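Local coordinates for DegT/DnrJ/EryC1/StrS aminotransferase (Brucella abortus 2308, PDB 4QGR) that transfers amino groups as a transaminase that uses pyridoxal 5'-phosphate as its cofactor, at the interface of chains A and B. Sequence-based numbering; all coordinates share one arbitrary frame. Chains: chain A/B, DegT/DnrJ/EryC1/StrS aminotransferase.

Contact 1 and contact 2 are neighbouring patches of one two-fold symmetric interface, their C-alpha centres about 9 Å apart. They share A:Ile39 and B:Asp206. The carboxylate of B:Asp206 works in contact 1 and its backbone N in contact 2. Contact 1 lies beside the cofactor site of chain B, with its centre about 8 Å from B:Lys199. The centre of contact 2 is about 17 Å from A:Lys199, and this patch includes the start of helix 247-278 from both chains. Together they probably link the dimer core to the rim of the active site. Enzymes of this family commonly work as such dimers.

Contact 1: the interface of chains A and B. Residues chain A 39, 242, 244; chain B 65, 67, 196-197, 206.
The charged contact is between A:Arg244 and B:Asp206. The arginine meets the carboxylate side-on, with NE and NH2, one nitrogen to each oxygen. NH2 of A:Arg244 lies 2.9 Å from OD1 of B:Asp206, a salt bridge as well as a hydrogen bond. NE of A:Arg244 donates to OD2 of B:Asp206 at 3.1 Å. Both bonds are close to straight, and both oxygens use their syn lone pairs. Guanidinium and carboxylate are coplanar, although the two side chains cross at about a right angle. A bend at chi3 (-71°) turns the arginine end toward the aspartate. The methyl group CG2 of A:Ile39 packs over the rim of one guanidinium face and may limit its tilt, helping to keep it in the carboxylate plane.

The amide contacts are looser. A:Asn242 has CG anti to the backbone N (chi1 177°) and meets B:Asp206 tip to tip, its amide plane steeply turned against the carboxylate. ND2 of A:Asn242 makes a weak hydrogen bond to OD1 of B:Asp206 at 3.4 Å. OD1 is thus approached by two donors from chain A. A:Asn242 also slides past B:Asn65 in the opposite direction. The OD1 of B:Asn65 takes a weak bond from the backbone N of B:Thr67 in its own chain. OG1 of B:Thr67 comes within 3.9 Å of CB of A:Asn242.

The apolar contact is made by A:Ile39. The A:Ile39 and B:Pro197 side chains cross obliquely, CG1 of A:Ile39 lying 3.7 Å from CD of B:Pro197. CG1 of A:Ile39 also lies 3.8 Å from CE1 of B:Tyr196. B:Pro197 CD in turn covers the rim of one face of the tyrosine ring.

A:Asn242 and B:Thr67 are both pyridoxal 5'-phosphate-binding residues. The patch therefore joins the two chains where they meet at the cofactor site. The paired charges would fix the loop of A:Asn242 beside the pocket of chain B.

Contact 2: the interface of chains A and B. Residues chain A 38-39, 204-205, 246, 248-249; chain B 204-206, 246, 248-249.
The contact residues before helix 247-278 are in loops, B:Gly205 is extended (phi 166°, psi -160°), and the next residue, B:Asp206, turns its backbone N toward chain A. N of B:Asp206 donates to OD1 of A:Asp246 at 3.0 Å. The bond is nearly straight but arrives from above the carboxylate plane. CA of B:Gly205 packs against the same carboxylate.

A:Tyr38 and B:Tyr204 lie side by side, pointing the same way. Their rings are stacked and nearly parallel, with centroids 4.1 Å apart. CZ of A:Tyr38 lies over the centre of the B:Tyr204 ring, while CD1 of B:Tyr204 sits toward the rim of the A:Tyr38 ring.

A:Asp246 and B:Asp246 reach toward each other tip to tip. Water 1 joins them, 2.6 Å from OD2 of A:Asp246 and 2.7 Å from OD2 of B:Asp246. NE2 of A:Gln249 and of B:Gln249 also bond this water. Amides and water may thus ease any repulsion between the carboxylates, if both are charged. Each glutamine is bent at chi2, and its OE1 accepts from the backbone N of A:Tyr204 or B:Tyr204 in its own chain, 2.8 Å from A:Gln249 OE1 to A:Tyr204 N. The donor lies above the carbonyl plane. Each NE2 makes a weak bond back to the same tyrosine's backbone O. This second-shell pairing may help fix the amide's rotation.

Beside the axis, A:Ile248 and B:Ile248 meet tip to tip through CD1, 4.1 Å apart. Water 2 joins the backbone N of A:Ile248 to the backbone O of A:Tyr38 and of B:Tyr204. Water 3 links B:Ile248 N to A:Tyr204 O.

The patch spans the two-fold axis and ties the starts of the paired helices to the A:Tyr204 and B:Tyr204 loops, so it most likely stabilises the dimer core.

Contact 1: the interface of chains A and B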
loop_
_atom_site.group_PDB
_atom_site.type_symbol
_atom_site.label_atom_id
_atom_site.label_comp_id
_atom_site.label_asym_id
_atom_site.label_seq_id
_atom_site.Cartn_x
_atom_site.Cartn_y
_atom_site.Cartn_z
ATOM N N ILE A 39 10.814 4.996 8.054
ATOM C CA ILE A 39 9.656 4.191 8.345
ATOM C C ILE A 39 9.215 4.442 9.780
ATOM O O ILE A 39 9.965 4.170 10.721
ATOM C CB ILE A 39 9.970 2.680 8.193
ATOM C CG1 ILE A 39 10.498 2.360 6.789
ATOM C CG2 ILE A 39 8.788 1.848 8.570
ATOM C CD1 ILE A 39 9.493 2.507 5.651
ATOM N N ASN A 242 0.975 -4.778 4.646
ATOM C CA ASN A 242 1.945 -3.730 4.906
ATOM C C ASN A 242 1.298 -2.425 4.523
ATOM O O ASN A 242 1.213 -2.132 3.339
ATOM C CB ASN A 242 3.202 -3.913 4.052
ATOM C CG ASN A 242 4.222 -2.793 4.253
ATOM O OD1 ASN A 242 4.013 -1.854 5.008
ATOM N ND2 ASN A 242 5.330 -2.893 3.551
ATOM N N ARG A 244 1.692 1.433 5.807
ATOM C CA ARG A 244 2.255 2.508 6.629
ATOM C C ARG A 244 2.237 3.816 5.860
ATOM O O ARG A 244 2.439 3.853 4.637
ATOM C CB ARG A 244 3.686 2.161 7.047
ATOM C CG ARG A 244 3.770 0.928 7.939
ATOM C CD ARG A 244 5.204 0.538 8.293
ATOM N NE ARG A 244 5.923 -0.015 7.156
ATOM C CZ ARG A 244 6.750 -1.054 7.198
ATOM N NH1 ARG A 244 6.982 -1.705 8.338
ATOM N NH2 ARG A 244 7.386 -1.404 6.110
ATOM N N ASN B 65 4.940 -1.795 -2.279
ATOM C CA ASN B 65 5.796 -2.493 -1.304
ATOM C C ASN B 65 5.994 -3.931 -1.768
ATOM O O ASN B 65 5.330 -4.404 -2.728
ATOM C CB ASN B 65 5.208 -2.429 0.118
ATOM C CG ASN B 65 3.861 -3.114 0.236
ATOM O OD1 ASN B 65 3.767 -4.322 0.119
ATOM N ND2 ASN B 65 2.826 -2.361 0.470
ATOM N N THR B 67 5.331 -6.702 -0.230
ATOM C CA THR B 67 4.237 -7.584 0.110
ATOM C C THR B 67 3.205 -7.609 -1.026
ATOM O O THR B 67 2.837 -8.697 -1.547
ATOM C CB THR B 67 3.636 -7.183 1.466
ATOM O OG1 THR B 67 4.666 -7.182 2.471
ATOM C CG2 THR B 67 2.542 -8.135 1.897
ATOM N N TYR B 196 11.973 -1.403 0.679
ATOM C CA TYR B 196 12.126 -1.032 2.074
ATOM C C TYR B 196 13.550 -0.490 2.318
ATOM O O TYR B 196 14.490 -1.053 1.758
ATOM C CB TYR B 196 11.831 -2.255 2.923
ATOM C CG TYR B 196 11.968 -2.034 4.390
ATOM C CD1 TYR B 196 10.920 -1.537 5.123
ATOM C CD2 TYR B 196 13.140 -2.352 5.049
ATOM C CE1 TYR B 196 11.030 -1.350 6.505
ATOM C CE2 TYR B 196 13.267 -2.174 6.425
ATOM C CZ TYR B 196 12.218 -1.666 7.129
ATOM O OH TYR B 196 12.343 -1.501 8.482
ATOM N N PRO B 197 13.717 0.595 3.141
ATOM C CA PRO B 197 14.974 1.372 3.116
ATOM C C PRO B 197 16.264 0.568 3.358
ATOM O O PRO B 197 17.297 0.894 2.792
ATOM C CB PRO B 197 14.743 2.441 4.193
ATOM C CG PRO B 197 13.264 2.659 4.164
ATOM C CD PRO B 197 12.704 1.271 3.986
ATOM N N ASP B 206 8.179 3.177 1.943
ATOM C CA ASP B 206 7.842 1.891 1.397
ATOM C C ASP B 206 7.784 1.940 -0.166
ATOM O O ASP B 206 7.341 2.926 -0.745
ATOM C CB ASP B 206 6.522 1.361 1.933
ATOM C CG ASP B 206 6.640 0.739 3.348
ATOM O OD1 ASP B 206 7.416 -0.244 3.504
ATOM O OD2 ASP B 206 5.944 1.231 4.271
#

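Contact 2: the interface of chains A and B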
loop_
_atom_site.group_PDB
_atom_site.type_symbol
_atom_site.label_atom_id
_atom_site.label_comp_id
_atom_site.label_asym_id
_atom_site.label_seq_id
_atom_site.Cartn_x
_atom_site.Cartn_y
_atom_site.Cartn_z
ATOM N N TYR A 38 12.981 6.661 8.022
ATOM C CA TYR A 38 12.071 6.713 6.883
ATOM C C TYR A 38 10.796 5.918 7.100
ATOM O O TYR A 38 9.818 6.101 6.353
ATOM C CB TYR A 38 12.809 6.200 5.640
ATOM C CG TYR A 38 14.046 6.996 5.358
ATOM C CD1 TYR A 38 13.981 8.381 5.170
ATOM C CD2 TYR A 38 15.285 6.385 5.284
ATOM C CE1 TYR A 38 15.133 9.144 4.975
ATOM C CE2 TYR A 38 16.438 7.124 5.076
ATOM C CZ TYR A 38 16.347 8.513 4.875
ATOM O OH TYR A 38 17.495 9.243 4.646
ATOM N N ILE A 39 10.814 4.996 8.054
ATOM C CA ILE A 39 9.656 4.191 8.345
ATOM C C ILE A 39 9.215 4.442 9.780
ATOM O O ILE A 39 9.965 4.170 10.721
ATOM C CB ILE A 39 9.970 2.680 8.193
ATOM C CG1 ILE A 39 10.498 2.360 6.789
ATOM C CG2 ILE A 39 8.788 1.848 8.570
ATOM C CD1 ILE A 39 9.493 2.507 5.651
ATOM N N TYR A 204 2.071 14.163 -0.788
ATOM C CA TYR A 204 2.795 14.200 -2.059
ATOM C C TYR A 204 3.193 12.780 -2.485
ATOM O O TYR A 204 4.301 12.532 -2.876
ATOM C CB TYR A 204 4.010 15.134 -1.927
ATOM C CG TYR A 204 3.725 16.637 -1.854
ATOM C CD1 TYR A 204 2.477 17.161 -2.162
ATOM C CD2 TYR A 204 4.736 17.541 -1.515
ATOM C CE1 TYR A 204 2.239 18.520 -2.141
ATOM C CE2 TYR A 204 4.508 18.907 -1.500
ATOM C CZ TYR A 204 3.260 19.390 -1.787
ATOM O OH TYR A 204 3.042 20.755 -1.819
ATOM N N GLY A 205 2.219 11.878 -2.435
ATOM C CA GLY A 205 2.359 10.477 -2.736
ATOM C C GLY A 205 1.036 9.834 -2.309
ATOM O O GLY A 205 0.035 10.522 -2.138
ATOM N N ASP A 246 4.394 6.913 5.068
ATOM C CA ASP A 246 5.839 7.176 5.086
ATOM C C ASP A 246 6.109 8.418 5.968
ATOM O O ASP A 246 5.327 9.379 5.957
ATOM C CB ASP A 246 6.394 7.516 3.704
ATOM C CG ASP A 246 6.335 6.399 2.703
ATOM O OD1 ASP A 246 6.261 5.164 3.054
ATOM O OD2 ASP A 246 6.393 6.785 1.476
ATOM N N ILE A 248 8.218 10.692 5.440
ATOM C CA ILE A 248 8.320 11.854 4.553
ATOM C C ILE A 248 6.946 12.409 4.200
ATOM O O ILE A 248 6.775 13.633 4.112
ATOM C CB ILE A 248 9.180 11.495 3.319
ATOM C CG1 ILE A 248 9.715 12.746 2.656
ATOM C CG2 ILE A 248 8.440 10.597 2.337
ATOM C CD1 ILE A 248 10.724 12.475 1.577
ATOM N N GLN A 249 5.940 11.550 4.048
ATOM C CA GLN A 249 4.602 12.054 3.762
ATOM C C GLN A 249 3.921 12.607 5.009
ATOM O O GLN A 249 3.161 13.609 4.934
ATOM C CB GLN A 249 3.740 10.942 3.116
ATOM C CG GLN A 249 4.236 10.481 1.776
ATOM C CD GLN A 249 4.446 11.590 0.780
ATOM O OE1 GLN A 249 3.755 12.624 0.808
ATOM N NE2 GLN A 249 5.343 11.349 -0.169
ATOM N N TYR B 204 13.322 5.689 0.420
ATOM C CA TYR B 204 13.151 6.434 1.677
ATOM C C TYR B 204 11.670 6.442 2.122
ATOM O O TYR B 204 11.061 7.496 2.418
ATOM C CB TYR B 204 13.676 7.846 1.458
ATOM C CG TYR B 204 15.217 7.976 1.321
ATOM C CD1 TYR B 204 16.095 6.911 1.632
ATOM C CD2 TYR B 204 15.791 9.208 0.988
ATOM C CE1 TYR B 204 17.464 7.063 1.544
ATOM C CE2 TYR B 204 17.186 9.365 0.894
ATOM C CZ TYR B 204 18.010 8.293 1.189
ATOM O OH TYR B 204 19.385 8.412 1.134
ATOM N N GLY B 205 11.124 5.233 2.177
ATOM C CA GLY B 205 9.713 4.968 2.513
ATOM C C GLY B 205 9.450 3.534 2.117
ATOM O O GLY B 205 10.426 2.759 1.956
ATOM N N ASP B 206 8.179 3.177 1.943
ATOM C CA ASP B 206 7.842 1.891 1.397
ATOM C C ASP B 206 7.784 1.940 -0.166
ATOM O O ASP B 206 7.341 2.926 -0.745
ATOM C CB ASP B 206 6.522 1.361 1.933
ATOM C CG ASP B 206 6.640 0.739 3.348
ATOM O OD1 ASP B 206 7.416 -0.244 3.504
ATOM O OD2 ASP B 206 5.944 1.231 4.271
ATOM N N ASP B 246 5.499 5.772 -5.291
ATOM C CA ASP B 246 5.403 7.268 -5.370
ATOM C C ASP B 246 6.480 7.844 -6.283
ATOM O O ASP B 246 7.611 7.370 -6.262
ATOM C CB ASP B 246 5.654 7.933 -3.995
ATOM C CG ASP B 246 4.582 7.615 -2.947
ATOM O OD1 ASP B 246 3.439 7.129 -3.262
ATOM O OD2 ASP B 246 4.908 7.849 -1.760
ATOM N N ILE B 248 8.158 10.466 -5.841
ATOM C CA ILE B 248 9.283 10.881 -5.002
ATOM C C ILE B 248 10.233 9.734 -4.698
ATOM O O ILE B 248 11.460 9.898 -4.672
ATOM C CB ILE B 248 8.823 11.599 -3.732
ATOM C CG1 ILE B 248 9.983 12.386 -3.078
ATOM C CG2 ILE B 248 8.180 10.627 -2.760
ATOM C CD1 ILE B 248 9.497 13.512 -2.179
ATOM N N GLN B 249 9.688 8.547 -4.495
ATOM C CA GLN B 249 10.520 7.399 -4.201
ATOM C C GLN B 249 11.217 6.833 -5.436
ATOM O O GLN B 249 12.346 6.356 -5.371
ATOM C CB GLN B 249 9.703 6.335 -3.500
ATOM C CG GLN B 249 9.096 6.790 -2.160
ATOM C CD GLN B 249 10.153 7.238 -1.158
ATOM O OE1 GLN B 249 11.337 6.824 -1.224
ATOM N NE2 GLN B 249 9.744 8.053 -0.230
HETATM O O HOH W 1 6.834 8.737 -0.158
HETATM O O HOH W 2 9.751 8.324 4.663
HETATM O O HOH W 3 5.469 11.296 -5.055
#